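Local coordinates for putative glutathionylspermidine synthase (Methylobacillus flagellatus, PDB 3N6X), which probably acts as an ATP-dependent ligase of the circularly permuted ATP-grasp type, perhaps in joining glutathione to spermidine, at residues T219-T224 against E245-Q250; D271-R276 against G305-A310. All blocks are in the same frame, centred on the assembly; numbering follows the deposited sequence.

The two contacts lie side by side in one mixed sheet, their centres about 10 Å apart and about 22 and 21 Å, respectively, from the centre of the chain. Interaction 1 closes before interaction 2 opens. Each pairs the two parallel strands of a beta-alpha-beta unit, first around helix 232-242 and then around helix 298-303. Strands 220-223 and 268-275 are themselves neighbours, joined for instance by the bond of Val221 O with Tyr274 N, so the parallel order runs 245-247, 220-223, 268-275, 308-310. Leu223 CB packs on Ile273 CG2 at 3.6 Å across that middle seam. The two contacts thus build consecutive parts of one layer within the ATP-grasp region.

Interaction 1. Residues T219-T224 against E245-Q250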
loop_
_atom_site.group_PDB
_atom_site.type_symbol
_atom_site.label_atom_id
_atom_site.label_comp_id
_atom_site.label_asym_id
_atom_site.label_seq_id
_atom_site.Cartn_x
_atom_site.Cartn_y
_atom_site.Cartn_z
ATOM N N THR A 219 16.710 0.126 20.853
ATOM C CA THR A 219 16.702 1.475 20.348
ATOM C C THR A 219 16.234 1.394 18.892
ATOM O O THR A 219 16.793 0.626 18.116
ATOM C CB THR A 219 18.101 2.100 20.494
ATOM O OG1 THR A 219 18.410 2.206 21.885
ATOM C CG2 THR A 219 18.208 3.473 19.831
ATOM N N VAL A 220 15.194 2.152 18.543
ATOM C CA VAL A 220 14.618 2.149 17.197
ATOM C C VAL A 220 14.803 3.516 16.547
ATOM O O VAL A 220 14.542 4.531 17.177
ATOM C CB VAL A 220 13.113 1.731 17.213
ATOM C CG1 VAL A 220 12.565 1.579 15.791
ATOM C CG2 VAL A 220 12.895 0.450 18.018
ATOM N N VAL A 221 15.271 3.541 15.294
ATOM C CA VAL A 221 15.422 4.780 14.528
ATOM C C VAL A 221 14.724 4.619 13.164
ATOM O O VAL A 221 14.461 3.493 12.738
ATOM C CB VAL A 221 16.916 5.221 14.358
ATOM C CG1 VAL A 221 17.615 5.396 15.710
ATOM C CG2 VAL A 221 17.686 4.257 13.458
ATOM N N LEU A 222 14.415 5.734 12.501
ATOM C CA LEU A 222 13.863 5.709 11.151
ATOM C C LEU A 222 14.928 6.262 10.187
ATOM O O LEU A 222 15.270 7.449 10.263
ATOM C CB LEU A 222 12.562 6.532 11.053
ATOM C CG LEU A 222 11.645 6.249 9.821
ATOM C CD1 LEU A 222 10.248 6.795 10.057
ATOM C CD2 LEU A 222 12.216 6.852 8.528
ATOM N N LEU A 223 15.478 5.391 9.307
ATOM C CA LEU A 223 16.479 5.812 8.319
ATOM C C LEU A 223 15.799 6.386 7.054
ATOM O O LEU A 223 15.077 5.675 6.359
ATOM C CB LEU A 223 17.441 4.659 7.990
ATOM C CG LEU A 223 18.435 4.860 6.847
ATOM C CD1 LEU A 223 19.486 5.934 7.186
ATOM C CD2 LEU A 223 19.115 3.550 6.495
ATOM N N THR A 224 15.979 7.695 6.823
ATOM C CA THR A 224 15.379 8.409 5.693
ATOM C C THR A 224 16.438 8.815 4.641
ATOM O O THR A 224 17.574 9.148 5.007
ATOM C CB THR A 224 14.594 9.658 6.198
ATOM O OG1 THR A 224 13.946 10.283 5.093
ATOM C CG2 THR A 224 15.500 10.694 6.895
ATOM N N GLU A 245 14.095 8.719 16.715
ATOM C CA GLU A 245 14.989 9.588 15.936
ATOM C C GLU A 245 14.826 9.370 14.450
ATOM O O GLU A 245 14.712 8.223 13.997
ATOM C CB GLU A 245 16.464 9.354 16.327
ATOM C CG GLU A 245 16.811 9.804 17.732
ATOM C CD GLU A 245 16.714 11.299 17.988
ATOM O OE1 GLU A 245 16.783 12.088 17.015
ATOM O OE2 GLU A 245 16.590 11.682 19.173
ATOM N N LEU A 246 14.815 10.471 13.690
ATOM C CA LEU A 246 14.815 10.471 12.241
ATOM C C LEU A 246 16.267 10.673 11.806
ATOM O O LEU A 246 16.855 11.729 12.080
ATOM C CB LEU A 246 13.928 11.615 11.716
ATOM C CG LEU A 246 13.762 11.712 10.190
ATOM C CD1 LEU A 246 12.875 10.606 9.668
ATOM C CD2 LEU A 246 13.190 13.069 9.798
ATOM N N VAL A 247 16.876 9.640 11.218
ATOM C CA VAL A 247 18.280 9.696 10.842
ATOM C C VAL A 247 18.498 9.549 9.343
ATOM O O VAL A 247 17.668 8.976 8.642
ATOM C CB VAL A 247 19.141 8.657 11.635
ATOM C CG1 VAL A 247 19.133 8.946 13.140
ATOM C CG2 VAL A 247 18.689 7.215 11.344
ATOM N N GLU A 248 19.652 10.038 8.870
ATOM C CA GLU A 248 20.151 9.860 7.510
ATOM C C GLU A 248 21.396 8.984 7.616
ATOM O O GLU A 248 21.886 8.756 8.725
ATOM C CB GLU A 248 20.473 11.221 6.865
ATOM C CG GLU A 248 19.215 11.971 6.451
ATOM C CD GLU A 248 19.406 13.405 5.990
ATOM O OE1 GLU A 248 20.491 13.728 5.452
ATOM O OE2 GLU A 248 18.442 14.193 6.112
ATOM N N GLY A 249 21.846 8.432 6.498
ATOM C CA GLY A 249 22.985 7.515 6.477
ATOM C C GLY A 249 24.194 7.982 7.272
ATOM O O GLY A 249 24.734 7.230 8.099
ATOM N N GLN A 250 24.592 9.247 7.066
ATOM C CA GLN A 250 25.782 9.846 7.699
ATOM C C GLN A 250 25.684 9.974 9.224
ATOM O O GLN A 250 26.709 10.151 9.881
ATOM C CB GLN A 250 26.142 11.199 7.033
ATOM C CG GLN A 250 25.060 12.296 7.177
ATOM C CD GLN A 250 23.995 12.271 6.087
ATOM O OE1 GLN A 250 23.860 11.304 5.302
ATOM N NE2 GLN A 250 23.193 13.331 6.036
HETATM O O HOH W 1 15.095 6.761 18.598
HETATM O O HOH W 2 20.274 8.801 4.228
#
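Leu222 meets both Glu245 and Val247 through its backbone, as expected where strands 220-223 and 245-247 run parallel as the two strands of a beta-alpha-beta crossover around helix 232-242. Leu222 N donates to Glu245 O, Leu222 O accepts from Val247 N, and Thr224 N closes the series on Val247 O at 2.8 Å, almost straight at 174°. Water takes over at both ends. Val220 O and Glu245 N are 4.2 Å apart and share one water; a second links Thr224 O to Gly249 N.

The apolar contacts fall on two faces. On one, Val221 CG2 touches Val247 CG2 at 3.8 Å, the two side chains crossing at about a right angle, and Met261 of strand 259-261 packs over both. On the other, Leu222 and Leu246 lie side by side, Leu222 CD2 4.0 Å from Leu246 CD1; helix 232-242 meets Leu222 with Ile238 and Ala239, and Leu246 with Tyr232. Leu246 CD1 also meets Thr224 CG2, at 3.8 Å.

Thr224 has its hydroxyl anti to the backbone N (chi1 -176°), where OG1 bonds His235 ND1. The same torsion sets its methyl CG2 between the backbone N and the carbonyl carbon, 3.3 Å from Val247 O. Past the last strand bond, Leu223 CD1 ends against the turn of the backbone, 3.5 Å from Gly249 N and nearly as close to Glu248 C.

Interaction 2. Residues D271-R276 against G305-A310; sequences DVIYRR and GGVTLA
Ile273 and Leu309 form the tightly packed part of this contact. They lie side by side and point the same way, with Leu309 CD2 3.8 Å from Ile273 CB and 3.9 Å from Ile273 CD1. Val307 CG2 extends the patch by approaching Ile273 CD1 at 4.1 Å, its side chain slanting across that of the isoleucine, and Tyr302 of helix 298-303 covers Leu309 and Val307. The backbone of Ile273 is bonded at both ends: Ile273 N donates to Thr308 O at 2.8 Å, and Ile273 O takes Ala310 N.

On the reverse face the pairing is thinner. Side chain to side chain, Val272 and Thr308 come no nearer than 4.2 Å, CG2 of the valine to CB of the threonine. Tyr274 meets Ala310 through the carbonyl oxygen and not the methyl. Its CG stands anti to the backbone N (chi1 171°), beside the carbonyl carbon, and the ring turns an edge to Ala310 O, which lies in the ring plane 3.4 Å from Tyr274 CD1. The same Ala310 O accepts Arg275 N in a more bent bond (141°). The ring also packs on Leu203 and Leu207 of helix 199-209. Arg276 CG sits over one ring face, offset toward the rim, while Arg276 NH1 donates to Tyr274 OH at 3.0 Å; Arg276 NH2 forms a salt bridge with Glu234. An alanine in place of Tyr274 would probably open a gap beside the two leucines and deprive Arg276 NH1 of its hydroxyl partner.

At the start of the pairing Thr308 N donates to Asp271 O, with Val307 CG2 close against that oxygen. Beyond it direct bonds give way to a water that donates to both Asp271 OD1 and Gly306 O; Asp271 OD2 is bonded to Thr219 N. Gly305, with positive phi, completes the Schellman motif that ends helix 298-303. Strand 268-275, that helix and strand 308-310 together make a parallel beta-alpha-beta unit.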
loop_
_atom_site.group_PDB
_atom_site.type_symbol
_atom_site.label_atom_id
_atom_site.label_comp_id
_atom_site.label_asym_id
_atom_site.label_seq_id
_atom_site.Cartn_x
_atom_site.Cartn_y
_atom_site.Cartn_z
ATOM N N ASP A 271 19.391 -0.775 17.581
ATOM C CA ASP A 271 19.017 -2.186 17.506
ATOM C C ASP A 271 18.087 -2.510 16.347
ATOM O O ASP A 271 18.182 -3.602 15.774
ATOM C CB ASP A 271 18.441 -2.669 18.845
ATOM C CG ASP A 271 19.398 -2.415 20.003
ATOM O OD1 ASP A 271 20.511 -3.010 20.000
ATOM O OD2 ASP A 271 19.080 -1.562 20.858
ATOM N N VAL A 272 17.172 -1.578 16.014
ATOM C CA VAL A 272 16.204 -1.769 14.935
ATOM C C VAL A 272 16.159 -0.520 14.067
ATOM O O VAL A 272 16.015 0.588 14.589
ATOM C CB VAL A 272 14.772 -2.144 15.458
ATOM C CG1 VAL A 272 13.824 -2.452 14.299
ATOM C CG2 VAL A 272 14.818 -3.314 16.448
ATOM N N ILE A 273 16.264 -0.695 12.740
ATOM C CA ILE A 273 16.151 0.417 11.791
ATOM C C ILE A 273 14.909 0.225 10.933
ATOM O O ILE A 273 14.804 -0.770 10.196
ATOM C CB ILE A 273 17.420 0.560 10.895
ATOM C CG1 ILE A 273 18.669 0.907 11.721
ATOM C CG2 ILE A 273 17.181 1.591 9.777
ATOM C CD1 ILE A 273 20.013 0.553 11.001
ATOM N N TYR A 274 13.973 1.164 11.025
ATOM C CA TYR A 274 12.817 1.185 10.160
ATOM C C TYR A 274 13.301 1.891 8.911
ATOM O O TYR A 274 13.520 3.102 8.933
ATOM C CB TYR A 274 11.653 1.934 10.854
ATOM C CG TYR A 274 10.441 2.238 9.992
ATOM C CD1 TYR A 274 10.096 1.415 8.921
ATOM C CD2 TYR A 274 9.567 3.265 10.327
ATOM C CE1 TYR A 274 8.989 1.697 8.119
ATOM C CE2 TYR A 274 8.438 3.538 9.553
ATOM C CZ TYR A 274 8.159 2.759 8.441
ATOM O OH TYR A 274 7.050 3.034 7.669
ATOM N N ARG A 275 13.664 1.110 7.878
ATOM C CA ARG A 275 14.265 1.705 6.679
ATOM C C ARG A 275 13.251 2.225 5.680
ATOM O O ARG A 275 12.345 1.494 5.267
ATOM C CB ARG A 275 15.319 0.768 6.012
ATOM C CG ARG A 275 14.786 -0.570 5.531
ATOM C CD ARG A 275 15.309 -0.932 4.154
ATOM N NE ARG A 275 14.701 -2.170 3.659
ATOM C CZ ARG A 275 13.923 -2.241 2.579
ATOM N NH1 ARG A 275 13.694 -1.158 1.846
ATOM N NH2 ARG A 275 13.390 -3.402 2.210
ATOM N N ARG A 276 13.384 3.501 5.309
ATOM C CA ARG A 276 12.543 4.091 4.276
ATOM C C ARG A 276 13.415 4.446 3.064
ATOM O O ARG A 276 13.148 5.403 2.338
ATOM C CB ARG A 276 11.723 5.285 4.818
ATOM C CG ARG A 276 10.635 4.876 5.844
ATOM C CD ARG A 276 9.514 4.004 5.250
ATOM N NE ARG A 276 8.730 4.728 4.242
ATOM C CZ ARG A 276 7.582 5.345 4.491
ATOM N NH1 ARG A 276 7.040 5.287 5.702
ATOM N NH2 ARG A 276 6.961 6.017 3.532
ATOM N N GLY A 305 23.448 -10.653 12.610
ATOM C CA GLY A 305 22.565 -10.505 13.765
ATOM C C GLY A 305 22.836 -9.365 14.732
ATOM O O GLY A 305 22.326 -9.382 15.858
ATOM N N GLY A 306 23.561 -8.345 14.289
ATOM C CA GLY A 306 23.869 -7.197 15.140
ATOM C C GLY A 306 22.844 -6.081 15.085
ATOM O O GLY A 306 22.915 -5.129 15.873
ATOM N N VAL A 307 21.893 -6.173 14.133
ATOM C CA VAL A 307 20.839 -5.172 13.940
ATOM C C VAL A 307 19.655 -5.804 13.182
ATOM O O VAL A 307 19.828 -6.816 12.499
ATOM C CB VAL A 307 21.392 -3.881 13.201
ATOM C CG1 VAL A 307 21.545 -4.112 11.682
ATOM C CG2 VAL A 307 20.522 -2.653 13.483
ATOM N N THR A 308 18.466 -5.199 13.296
ATOM C CA THR A 308 17.293 -5.602 12.529
ATOM C C THR A 308 16.927 -4.488 11.561
ATOM O O THR A 308 16.837 -3.332 11.969
ATOM C CB THR A 308 16.098 -5.914 13.445
ATOM O OG1 THR A 308 16.438 -6.997 14.297
ATOM C CG2 THR A 308 14.833 -6.282 12.646
ATOM N N LEU A 309 16.708 -4.842 10.280
ATOM C CA LEU A 309 16.208 -3.919 9.258
ATOM C C LEU A 309 14.758 -4.247 8.986
ATOM O O LEU A 309 14.390 -5.422 8.909
ATOM C CB LEU A 309 17.033 -4.011 7.953
ATOM C CG LEU A 309 18.535 -3.625 8.065
ATOM C CD1 LEU A 309 19.226 -3.749 6.732
ATOM C CD2 LEU A 309 18.710 -2.220 8.614
ATOM N N ALA A 310 13.922 -3.228 8.923
ATOM C CA ALA A 310 12.495 -3.402 8.691
ATOM C C ALA A 310 12.013 -2.342 7.707
ATOM O O ALA A 310 12.171 -1.168 7.983
ATOM C CB ALA A 310 11.735 -3.288 10.006
HETATM O O HOH W 3 20.993 -5.236 18.207
#